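Local coordinates for mannosylglycerate hydrolase MGH1-like glycoside hydrolase domain-containing protein (Thermus thermophilus HB8, PDB 4WVB) that probably hydrolyses mannosylglycerate, a solute made by thermophiles under osmotic stress, to mannose and glycerate, and glucosylglycerate to glucose and glycerate, as a glycosyl hydrolase of family 63, at residues Tyr30-Asp35 with Pro70-His75; Gly100-Pro105 with Val235-Ile240; His158-Gly163 with Ser209-Phe214. All coordinates share one frame; numbering follows the deposited sequence.

Interaction 1 (Tyr30-Asp35 with Pro70-His75); sequences YQWLWD and PHIVFH. With GLC (alpha-D-glucopyranose), chain F.
The indole of Trp-32 is held between protein and sugar. Ile-72 CG1 lies over the face of its five-membered ring, 3.7 Å from the ring centroid in a CH-pi contact, while C6 of the glucose lies over the opposite face, toward its rim, 3.3 Å from Trp-32 CD1. Further along the same two segments the rings of Tyr-30 and Phe-74 form a T-shaped pair with planes at 85°: the Phe-74 edge points CD1 at the middle of the Tyr-30 face. Gln-31 and Val-73, an antiparallel hydrogen-bonded pair, turn to the face of the sheet opposite Trp-32 and Ile-72. There the Gln-31 chain, with CG anti to the backbone N (chi1 178°), carries OE1 to His-75 NE2 at 2.9 Å, in the plane of the imidazole; Arg-79 takes the other ring nitrogen. Past the strand, Leu-33 N donates to His-71 O (2.9 Å) from above the carbonyl plane. The helix that starts here brings Trp-34 NE1 to sugar O3 (3.0 Å) and sets Asp-35 as a bidentate acceptor, OD1 for O4 (2.6 Å) and OD2 for O6. Strand 31-32, outermost in a three-stranded antiparallel sheet, thus runs straight into helix 33-43 at the sugar site of this family's (alpha/alpha)6-barrel fold.

Interaction 2 (Gly100-Pro105 with Val235-Ile240); sequences GITQPP and VGFNAI. With GLC (alpha-D-glucopyranose), chain F.
This is a buried apolar contact between a loop and a helix near the centre of the chain, where the proline-containing loop after strand 97-98 packs on the first turns of helix 235-254. Phe-237 contributes the largest share. Its chi1 of -163° swings the ring away from its own backbone N, and it reaches out from the helix to the loop. Pro-105 CD sits over one face, 3.7 Å from the ring centroid and 18° off the normal, a CH-pi contact; Pro-104 CA makes a second one, off-centre. At the ring edge, near its plane, the Thr-102 methyl CG2 approaches Phe-237 CZ at 3.9 Å. The Gln-103 carbonyl O lies 3.4 Å from Phe-237 CE2. One helical turn on, Ile-240 holds the two prolines with separate branches: CD1 meets Pro-104 CB at 3.8 Å, and CG2 packs against Pro-105 C at 3.6 Å. Gln-103 turns away from the helix, and its extended chain delivers NE2 to glucose O4 (2.9 Å), while its OE1 accepts from Trp-34 N, which would fix how the amide is flipped. Thr-102 OG1 is bonded to Leu-69 O. Around the contact, helix 33-43 lays Trp-34 against Pro-104 and Ile-240, and helix 121-146 packs with Phe-138 on Thr-102 and Pro-105 and with Leu-142 on Phe-237.

Interaction 3 (His158-Gly163 with Ser209-Phe214); sequences HPWESG and SLLYLF. With GLC (alpha-D-glucopyranose), chain F.
The loop that brings Gly-163 to the sugar site, just ahead of the probable proton donor Asp-165, is backed by helix 203-216 in this contact. His-158 is the main point of touch. Leu-210 CD1 lies over one face of its imidazole, 4.1 Å from the ring centroid in a CH-pi contact, and Leu-210 CB comes to 3.5 Å from His-158 CD2. Leu-211 crosses the histidine at about a right angle, its CD2 being 3.7 Å from His-158 CD2, and Phe-214 CE2 reaches the ring edge. Both ring nitrogens are occupied: ND1 accepts from Trp-160 N at 3.3 Å, almost in the ring plane, and NE2 is bonded to Tyr-207 O, which should hold the ring's rotation. Leu-210 CD1 also touches Pro-159 CD, and Leu-211 CD1 meets Trp-160 CZ3 (3.8 Å). The loop winds on through a helical turn in which Pro-159 O receives Ser-162 OG (2.6 Å) as well as Ser-162 N. At its end Gly-163, at positive phi, offers its O to glucose O3 (2.6 Å). Between helices 121-146 and 171-175 in the chain, this loop is also held by Glu-161, salt-bridged to Arg-146 at the end of helix 121-146, while helix 203-216 packs against it through Leu-210, Leu-211 and Phe-214, the last two also touching Ile-101.

How the interactions relate
All three contacts are largely buried, with interaction 2 nearest the centre of the chain and interaction 3 farthest out; each puts one segment on the same glucose. Interaction 1 is backbone pairing with aromatic and polar side chains, whereas interactions 2 and 3 pack a loop on a helix without hydrogen bonds between their segments, through prolines and a phenylalanine in interaction 2 and round a histidine in interaction 3. Helix 33-43, opened by interaction 1, also covers interaction 2. The loop 100-105 joins the others: His-71 N bonds to Ile-101 O, and Thr-102 N to Glu-161 OE1 (3.0 Å). In the chain, interaction 3 is nested within the loop closed by interaction 2, and interaction 1 precedes both.

Interaction 1 (Tyr30-Asp35 with Pro70-His75)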
loop_
_atom_site.group_PDB
_atom_site.type_symbol
_atom_site.label_atom_id
_atom_site.label_comp_id
_atom_site.label_asym_id
_atom_site.label_seq_id
_atom_site.Cartn_x
_atom_site.Cartn_y
_atom_site.Cartn_z
ATOM N N TYR A 30 21.012 -31.443 17.583
ATOM C CA TYR A 30 21.131 -30.011 17.295
ATOM C C TYR A 30 19.782 -29.418 16.856
ATOM O O TYR A 30 18.975 -30.106 16.227
ATOM C CB TYR A 30 22.129 -29.749 16.174
ATOM C CG TYR A 30 23.489 -30.386 16.341
ATOM C CD1 TYR A 30 24.081 -30.510 17.594
ATOM C CD2 TYR A 30 24.190 -30.845 15.235
ATOM C CE1 TYR A 30 25.339 -31.079 17.735
ATOM C CE2 TYR A 30 25.456 -31.423 15.369
ATOM C CZ TYR A 30 26.017 -31.532 16.614
ATOM O OH TYR A 30 27.256 -32.102 16.742
ATOM N N GLN A 31 19.583 -28.137 17.165
ATOM C CA GLN A 31 18.326 -27.444 16.886
ATOM C C GLN A 31 18.523 -26.446 15.748
ATOM O O GLN A 31 19.456 -25.670 15.787
ATOM C CB GLN A 31 17.859 -26.702 18.132
ATOM C CG GLN A 31 16.579 -25.911 17.931
ATOM C CD GLN A 31 15.938 -25.455 19.230
ATOM O OE1 GLN A 31 16.610 -25.309 20.262
ATOM N NE2 GLN A 31 14.628 -25.197 19.180
ATOM N N TRP A 32 17.623 -26.439 14.760
ATOM C CA TRP A 32 17.747 -25.528 13.629
ATOM C C TRP A 32 16.648 -24.462 13.743
ATOM O O TRP A 32 15.518 -24.771 14.141
ATOM C CB TRP A 32 17.607 -26.286 12.305
ATOM C CG TRP A 32 18.879 -26.717 11.574
ATOM C CD1 TRP A 32 19.422 -26.128 10.452
ATOM C CD2 TRP A 32 19.707 -27.849 11.861
ATOM N NE1 TRP A 32 20.528 -26.821 10.040
ATOM C CE2 TRP A 32 20.729 -27.879 10.887
ATOM C CE3 TRP A 32 19.692 -28.830 12.847
ATOM C CZ2 TRP A 32 21.726 -28.851 10.878
ATOM C CZ3 TRP A 32 20.680 -29.810 12.828
ATOM C CH2 TRP A 32 21.682 -29.807 11.864
ATOM N N LEU A 33 16.987 -23.236 13.355
ATOM C CA LEU A 33 16.123 -22.064 13.538
ATOM C C LEU A 33 14.816 -22.148 12.767
ATOM O O LEU A 33 13.731 -22.072 13.394
ATOM C CB LEU A 33 16.863 -20.781 13.128
ATOM C CG LEU A 33 16.250 -19.404 13.420
ATOM C CD1 LEU A 33 17.307 -18.347 13.130
ATOM C CD2 LEU A 33 14.994 -19.071 12.629
ATOM N N TRP A 34 14.853 -22.245 11.435
ATOM C CA TRP A 34 13.546 -22.198 10.752
ATOM C C TRP A 34 12.803 -23.508 10.882
ATOM O O TRP A 34 11.579 -23.487 11.025
ATOM C CB TRP A 34 13.475 -21.543 9.345
ATOM C CG TRP A 34 13.942 -22.240 8.158
ATOM C CD1 TRP A 34 14.921 -23.181 8.073
ATOM C CD2 TRP A 34 13.510 -21.977 6.809
ATOM N NE1 TRP A 34 15.104 -23.539 6.749
ATOM C CE2 TRP A 34 14.246 -22.812 5.961
ATOM C CE3 TRP A 34 12.558 -21.115 6.246
ATOM C CZ2 TRP A 34 14.070 -22.812 4.571
ATOM C CZ3 TRP A 34 12.374 -21.124 4.870
ATOM C CH2 TRP A 34 13.128 -21.948 4.049
ATOM N N ASP A 35 13.538 -24.622 10.952
ATOM C CA ASP A 35 12.903 -25.916 11.208
ATOM C C ASP A 35 12.081 -25.852 12.497
ATOM O O ASP A 35 10.914 -26.240 12.504
ATOM C CB ASP A 35 13.917 -27.066 11.302
ATOM C CG ASP A 35 14.750 -27.213 10.053
ATOM O OD1 ASP A 35 15.492 -26.258 9.728
ATOM O OD2 ASP A 35 14.661 -28.286 9.384
ATOM N N PRO A 70 21.002 -17.768 15.818
ATOM C CA PRO A 70 21.813 -18.590 14.928
ATOM C C PRO A 70 21.006 -19.677 14.257
ATOM O O PRO A 70 20.007 -20.136 14.818
ATOM C CB PRO A 70 22.787 -19.255 15.884
ATOM C CG PRO A 70 21.950 -19.486 17.105
ATOM C CD PRO A 70 21.077 -18.265 17.209
ATOM N N HIS A 71 21.461 -20.138 13.104
ATOM C CA HIS A 71 20.680 -21.120 12.367
ATOM C C HIS A 71 20.760 -22.483 13.028
ATOM O O HIS A 71 19.847 -23.284 12.882
ATOM C CB HIS A 71 21.018 -21.118 10.863
ATOM C CG HIS A 71 22.156 -22.001 10.439
ATOM N ND1 HIS A 71 23.454 -21.832 10.879
ATOM C CD2 HIS A 71 22.196 -23.010 9.536
ATOM C CE1 HIS A 71 24.237 -22.712 10.284
ATOM N NE2 HIS A 71 23.499 -23.442 9.466
ATOM N N ILE A 72 21.853 -22.728 13.767
ATOM C CA ILE A 72 22.013 -23.950 14.529
ATOM C C ILE A 72 22.440 -23.617 15.954
ATOM O O ILE A 72 23.341 -22.781 16.182
ATOM C CB ILE A 72 23.046 -24.924 13.919
ATOM C CG1 ILE A 72 22.737 -25.217 12.440
ATOM C CG2 ILE A 72 23.043 -26.238 14.685
ATOM C CD1 ILE A 72 23.852 -25.936 11.707
ATOM N N VAL A 73 21.758 -24.271 16.890
ATOM C CA VAL A 73 22.193 -24.365 18.269
ATOM C C VAL A 73 22.735 -25.788 18.487
ATOM O O VAL A 73 22.013 -26.804 18.326
ATOM C CB VAL A 73 21.027 -24.078 19.231
ATOM C CG1 VAL A 73 21.508 -24.168 20.672
ATOM C CG2 VAL A 73 20.423 -22.711 18.950
ATOM N N PHE A 74 24.013 -25.882 18.836
ATOM C CA PHE A 74 24.652 -27.207 18.985
ATOM C C PHE A 74 24.461 -27.754 20.403
ATOM O O PHE A 74 25.396 -27.810 21.190
ATOM C CB PHE A 74 26.138 -27.133 18.632
ATOM C CG PHE A 74 26.400 -26.752 17.202
ATOM C CD1 PHE A 74 26.164 -27.668 16.180
ATOM C CD2 PHE A 74 26.860 -25.482 16.864
ATOM C CE1 PHE A 74 26.400 -27.322 14.863
ATOM C CE2 PHE A 74 27.097 -25.132 15.536
ATOM C CZ PHE A 74 26.857 -26.059 14.540
ATOM N N HIS A 75 23.248 -28.183 20.711
ATOM C CA HIS A 75 22.927 -28.594 22.076
ATOM C C HIS A 75 23.807 -29.742 22.563
ATOM O O HIS A 75 24.245 -29.719 23.711
ATOM C CB HIS A 75 21.465 -29.016 22.208
ATOM C CG HIS A 75 20.482 -27.889 22.085
ATOM N ND1 HIS A 75 20.317 -26.929 23.058
ATOM C CD2 HIS A 75 19.575 -27.601 21.118
ATOM C CE1 HIS A 75 19.358 -26.094 22.695
ATOM N NE2 HIS A 75 18.905 -26.470 21.513
HETATM C C1 GLC F . 19.134 -28.075 5.029
HETATM C C2 GLC F . 17.953 -27.265 4.442
HETATM C C3 GLC F . 17.630 -26.110 5.392
HETATM C C4 GLC F . 17.249 -26.676 6.762
HETATM C C5 GLC F . 18.390 -27.583 7.275
HETATM C C6 GLC F . 17.998 -28.363 8.524
HETATM O O1 GLC F . 20.312 -27.234 5.117
HETATM O O2 GLC F . 18.254 -26.776 3.130
HETATM O O3 GLC F . 16.559 -25.356 4.854
HETATM O O4 GLC F . 16.899 -25.581 7.654
HETATM O O5 GLC F . 18.794 -28.589 6.330
HETATM O O6 GLC F . 17.046 -29.347 8.178
#

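Interaction 2 (Gly100-Pro105 with Val235-Ile240)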
loop_
_atom_site.group_PDB
_atom_site.type_symbol
_atom_site.label_atom_id
_atom_site.label_comp_id
_atom_site.label_asym_id
_atom_site.label_seq_id
_atom_site.Cartn_x
_atom_site.Cartn_y
_atom_site.Cartn_z
ATOM N N GLY A 100 27.398 -19.133 13.567
ATOM C CA GLY A 100 27.581 -17.685 13.544
ATOM C C GLY A 100 26.837 -16.989 12.410
ATOM O O GLY A 100 27.106 -15.819 12.094
ATOM N N ILE A 101 25.913 -17.728 11.792
ATOM C CA ILE A 101 25.030 -17.215 10.740
ATOM C C ILE A 101 23.567 -17.481 11.119
ATOM O O ILE A 101 23.309 -18.194 12.071
ATOM C CB ILE A 101 25.347 -17.842 9.361
ATOM C CG1 ILE A 101 25.196 -19.367 9.390
ATOM C CG2 ILE A 101 26.718 -17.363 8.872
ATOM C CD1 ILE A 101 25.238 -20.010 8.025
ATOM N N THR A 102 22.631 -16.852 10.404
ATOM C CA THR A 102 21.204 -16.914 10.759
ATOM C C THR A 102 20.402 -17.663 9.683
ATOM O O THR A 102 20.994 -18.305 8.813
ATOM C CB THR A 102 20.626 -15.520 11.061
ATOM O OG1 THR A 102 19.357 -15.646 11.703
ATOM C CG2 THR A 102 20.509 -14.665 9.817
ATOM N N GLN A 103 19.067 -17.598 9.759
ATOM C CA GLN A 103 18.210 -18.337 8.812
ATOM C C GLN A 103 16.883 -17.561 8.701
ATOM O O GLN A 103 16.656 -16.608 9.460
ATOM C CB GLN A 103 17.970 -19.757 9.323
ATOM C CG GLN A 103 18.432 -20.842 8.389
ATOM C CD GLN A 103 18.068 -22.259 8.835
ATOM O OE1 GLN A 103 17.482 -22.528 9.917
ATOM N NE2 GLN A 103 18.457 -23.170 8.023
ATOM N N PRO A 104 15.996 -17.954 7.768
ATOM C CA PRO A 104 14.817 -17.124 7.539
ATOM C C PRO A 104 13.963 -16.943 8.813
ATOM O O PRO A 104 13.648 -17.921 9.493
ATOM C CB PRO A 104 14.098 -17.883 6.424
ATOM C CG PRO A 104 15.224 -18.517 5.656
ATOM C CD PRO A 104 16.138 -19.000 6.740
ATOM N N PRO A 105 13.603 -15.689 9.158
ATOM C CA PRO A 105 12.968 -15.364 10.439
ATOM C C PRO A 105 11.438 -15.521 10.419
ATOM O O PRO A 105 10.688 -14.555 10.623
ATOM C CB PRO A 105 13.376 -13.909 10.648
ATOM C CG PRO A 105 13.440 -13.351 9.257
ATOM C CD PRO A 105 13.994 -14.467 8.425
ATOM N N VAL A 235 15.099 -12.669 -1.840
ATOM C CA VAL A 235 13.657 -12.366 -1.840
ATOM C C VAL A 235 12.926 -13.257 -0.819
ATOM O O VAL A 235 11.946 -12.840 -0.209
ATOM C CB VAL A 235 13.017 -12.511 -3.239
ATOM C CG1 VAL A 235 13.080 -13.937 -3.735
ATOM C CG2 VAL A 235 11.574 -12.045 -3.199
ATOM N N GLY A 236 13.411 -14.474 -0.603
ATOM C CA GLY A 236 12.766 -15.364 0.357
ATOM C C GLY A 236 12.912 -14.892 1.794
ATOM O O GLY A 236 11.935 -14.745 2.555
ATOM N N PHE A 237 14.152 -14.676 2.178
ATOM C CA PHE A 237 14.465 -14.197 3.520
ATOM C C PHE A 237 13.677 -12.917 3.791
ATOM O O PHE A 237 13.100 -12.739 4.878
ATOM C CB PHE A 237 15.975 -13.934 3.616
ATOM C CG PHE A 237 16.492 -13.827 5.029
ATOM C CD1 PHE A 237 16.270 -12.690 5.790
ATOM C CD2 PHE A 237 17.252 -14.854 5.568
ATOM C CE1 PHE A 237 16.756 -12.607 7.082
ATOM C CE2 PHE A 237 17.740 -14.768 6.854
ATOM C CZ PHE A 237 17.482 -13.646 7.596
ATOM N N ASN A 238 13.664 -12.004 2.815
ATOM C CA ASN A 238 13.036 -10.708 3.021
ATOM C C ASN A 238 11.521 -10.799 3.080
ATOM O O ASN A 238 10.892 -10.107 3.862
ATOM C CB ASN A 238 13.528 -9.686 1.990
ATOM C CG ASN A 238 14.875 -9.075 2.389
ATOM O OD1 ASN A 238 14.921 -8.184 3.237
ATOM N ND2 ASN A 238 15.968 -9.627 1.857
ATOM N N ALA A 239 10.939 -11.664 2.265
ATOM C CA ALA A 239 9.486 -11.814 2.282
ATOM C C ALA A 239 9.024 -12.393 3.627
ATOM O O ALA A 239 8.043 -11.920 4.218
ATOM C CB ALA A 239 9.048 -12.704 1.130
ATOM N N ILE A 240 9.759 -13.398 4.109
ATOM C CA ILE A 240 9.526 -14.046 5.383
ATOM C C ILE A 240 9.699 -13.014 6.522
ATOM O O ILE A 240 8.861 -12.905 7.399
ATOM C CB ILE A 240 10.428 -15.268 5.536
ATOM C CG1 ILE A 240 9.906 -16.382 4.588
ATOM C CG2 ILE A 240 10.433 -15.788 6.976
ATOM C CD1 ILE A 240 10.802 -17.600 4.511
HETATM C C1 GLC F . 19.134 -28.075 5.029
HETATM C C2 GLC F . 17.953 -27.265 4.442
HETATM C C3 GLC F . 17.630 -26.110 5.392
HETATM C C4 GLC F . 17.249 -26.676 6.762
HETATM C C5 GLC F . 18.390 -27.583 7.275
HETATM C C6 GLC F . 17.998 -28.363 8.524
HETATM O O1 GLC F . 20.312 -27.234 5.117
HETATM O O2 GLC F . 18.254 -26.776 3.130
HETATM O O3 GLC F . 16.559 -25.356 4.854
HETATM O O4 GLC F . 16.899 -25.581 7.654
HETATM O O5 GLC F . 18.794 -28.589 6.330
HETATM O O6 GLC F . 17.046 -29.347 8.178
#

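Interaction 3 (His158-Gly163 with Ser209-Phe214)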
loop_
_atom_site.group_PDB
_atom_site.type_symbol
_atom_site.label_atom_id
_atom_site.label_comp_id
_atom_site.label_asym_id
_atom_site.label_seq_id
_atom_site.Cartn_x
_atom_site.Cartn_y
_atom_site.Cartn_z
ATOM N N HIS A 158 25.819 -15.473 3.479
ATOM C CA HIS A 158 26.133 -16.859 3.210
ATOM C C HIS A 158 24.884 -17.479 2.581
ATOM O O HIS A 158 23.795 -17.224 3.085
ATOM C CB HIS A 158 26.478 -17.579 4.517
ATOM C CG HIS A 158 27.286 -18.818 4.321
ATOM N ND1 HIS A 158 26.773 -19.957 3.741
ATOM C CD2 HIS A 158 28.581 -19.092 4.609
ATOM C CE1 HIS A 158 27.718 -20.879 3.670
ATOM N NE2 HIS A 158 28.826 -20.376 4.185
ATOM N N PRO A 159 25.030 -18.267 1.498
ATOM C CA PRO A 159 23.853 -18.945 0.895
ATOM C C PRO A 159 23.018 -19.784 1.871
ATOM O O PRO A 159 21.786 -19.909 1.713
ATOM C CB PRO A 159 24.475 -19.827 -0.226
ATOM C CG PRO A 159 25.942 -19.885 0.076
ATOM C CD PRO A 159 26.268 -18.601 0.768
ATOM N N TRP A 160 23.658 -20.380 2.874
ATOM C CA TRP A 160 22.939 -21.171 3.872
ATOM C C TRP A 160 21.907 -20.343 4.617
ATOM O O TRP A 160 20.930 -20.873 5.146
ATOM C CB TRP A 160 23.896 -21.799 4.878
ATOM C CG TRP A 160 24.805 -22.815 4.293
ATOM C CD1 TRP A 160 24.719 -23.390 3.053
ATOM C CD2 TRP A 160 25.936 -23.413 4.933
ATOM N NE1 TRP A 160 25.736 -24.300 2.885
ATOM C CE2 TRP A 160 26.495 -24.332 4.021
ATOM C CE3 TRP A 160 26.541 -23.247 6.187
ATOM C CZ2 TRP A 160 27.635 -25.096 4.324
ATOM C CZ3 TRP A 160 27.673 -24.008 6.489
ATOM C CH2 TRP A 160 28.207 -24.915 5.558
ATOM N N GLU A 161 22.133 -19.043 4.700
ATOM C CA GLU A 161 21.220 -18.185 5.440
ATOM C C GLU A 161 19.857 -18.063 4.777
ATOM O O GLU A 161 18.889 -17.723 5.462
ATOM C CB GLU A 161 21.803 -16.793 5.662
ATOM C CG GLU A 161 23.001 -16.799 6.606
ATOM C CD GLU A 161 23.411 -15.405 6.995
ATOM O OE1 GLU A 161 23.581 -15.124 8.206
ATOM O OE2 GLU A 161 23.531 -14.568 6.087
ATOM N N SER A 162 19.782 -18.353 3.474
ATOM C CA SER A 162 18.499 -18.335 2.769
ATOM C C SER A 162 17.616 -19.515 3.164
ATOM O O SER A 162 16.409 -19.521 2.883
ATOM C CB SER A 162 18.699 -18.420 1.266
ATOM O OG SER A 162 19.311 -19.640 0.921
ATOM N N GLY A 163 18.219 -20.516 3.797
ATOM C CA GLY A 163 17.552 -21.768 3.999
ATOM C C GLY A 163 17.497 -22.610 2.746
ATOM O O GLY A 163 17.023 -23.731 2.821
ATOM N N SER A 209 35.040 -21.163 3.085
ATOM C CA SER A 209 35.836 -19.939 2.986
ATOM C C SER A 209 35.100 -18.738 3.540
ATOM O O SER A 209 35.699 -17.879 4.211
ATOM C CB SER A 209 36.238 -19.647 1.544
ATOM O OG SER A 209 37.083 -20.669 1.046
ATOM N N LEU A 210 33.795 -18.670 3.268
ATOM C CA LEU A 210 32.988 -17.588 3.837
ATOM C C LEU A 210 33.055 -17.623 5.368
ATOM O O LEU A 210 33.344 -16.601 5.996
ATOM C CB LEU A 210 31.535 -17.627 3.326
ATOM C CG LEU A 210 31.294 -17.115 1.900
ATOM C CD1 LEU A 210 29.902 -17.506 1.407
ATOM C CD2 LEU A 210 31.509 -15.604 1.826
ATOM N N LEU A 211 32.849 -18.791 5.966
ATOM C CA LEU A 211 32.857 -18.909 7.434
ATOM C C LEU A 211 34.229 -18.577 8.032
ATOM O O LEU A 211 34.307 -17.947 9.092
ATOM C CB LEU A 211 32.387 -20.290 7.887
ATOM C CG LEU A 211 30.995 -20.731 7.407
ATOM C CD1 LEU A 211 30.773 -22.209 7.709
ATOM C CD2 LEU A 211 29.890 -19.863 8.005
ATOM N N TYR A 212 35.293 -18.973 7.342
ATOM C CA TYR A 212 36.661 -18.583 7.709
ATOM C C TYR A 212 36.853 -17.060 7.672
ATOM O O TYR A 212 37.519 -16.487 8.535
ATOM C CB TYR A 212 37.688 -19.219 6.763
ATOM C CG TYR A 212 38.253 -20.541 7.224
ATOM C CD1 TYR A 212 39.368 -20.586 8.065
ATOM C CD2 TYR A 212 37.695 -21.749 6.800
ATOM C CE1 TYR A 212 39.900 -21.799 8.482
ATOM C CE2 TYR A 212 38.214 -22.964 7.213
ATOM C CZ TYR A 212 39.316 -22.985 8.053
ATOM O OH TYR A 212 39.834 -24.185 8.464
ATOM N N LEU A 213 36.297 -16.407 6.652
ATOM C CA LEU A 213 36.347 -14.948 6.573
ATOM C C LEU A 213 35.653 -14.315 7.779
ATOM O O LEU A 213 36.180 -13.387 8.397
ATOM C CB LEU A 213 35.699 -14.461 5.264
ATOM C CG LEU A 213 35.694 -12.981 4.892
ATOM C CD1 LEU A 213 34.619 -12.183 5.611
ATOM C CD2 LEU A 213 37.047 -12.326 5.107
ATOM N N PHE A 214 34.452 -14.798 8.098
ATOM C CA PHE A 214 33.692 -14.213 9.192
ATOM C C PHE A 214 34.473 -14.300 10.507
ATOM O O PHE A 214 34.452 -13.358 11.307
ATOM C CB PHE A 214 32.329 -14.895 9.371
ATOM C CG PHE A 214 31.475 -14.941 8.115
ATOM C CD1 PHE A 214 31.653 -14.039 7.076
ATOM C CD2 PHE A 214 30.472 -15.904 8.002
ATOM C CE1 PHE A 214 30.849 -14.095 5.932
ATOM C CE2 PHE A 214 29.663 -15.959 6.876
ATOM C CZ PHE A 214 29.861 -15.066 5.841
HETATM C C1 GLC F . 19.134 -28.075 5.029
HETATM C C2 GLC F . 17.953 -27.265 4.442
HETATM C C3 GLC F . 17.630 -26.110 5.392
HETATM C C4 GLC F . 17.249 -26.676 6.762
HETATM C C5 GLC F . 18.390 -27.583 7.275
HETATM C C6 GLC F . 17.998 -28.363 8.524
HETATM O O1 GLC F . 20.312 -27.234 5.117
HETATM O O2 GLC F . 18.254 -26.776 3.130
HETATM O O3 GLC F . 16.559 -25.356 4.854
HETATM O O4 GLC F . 16.899 -25.581 7.654
HETATM O O5 GLC F . 18.794 -28.589 6.330
HETATM O O6 GLC F . 17.046 -29.347 8.178
#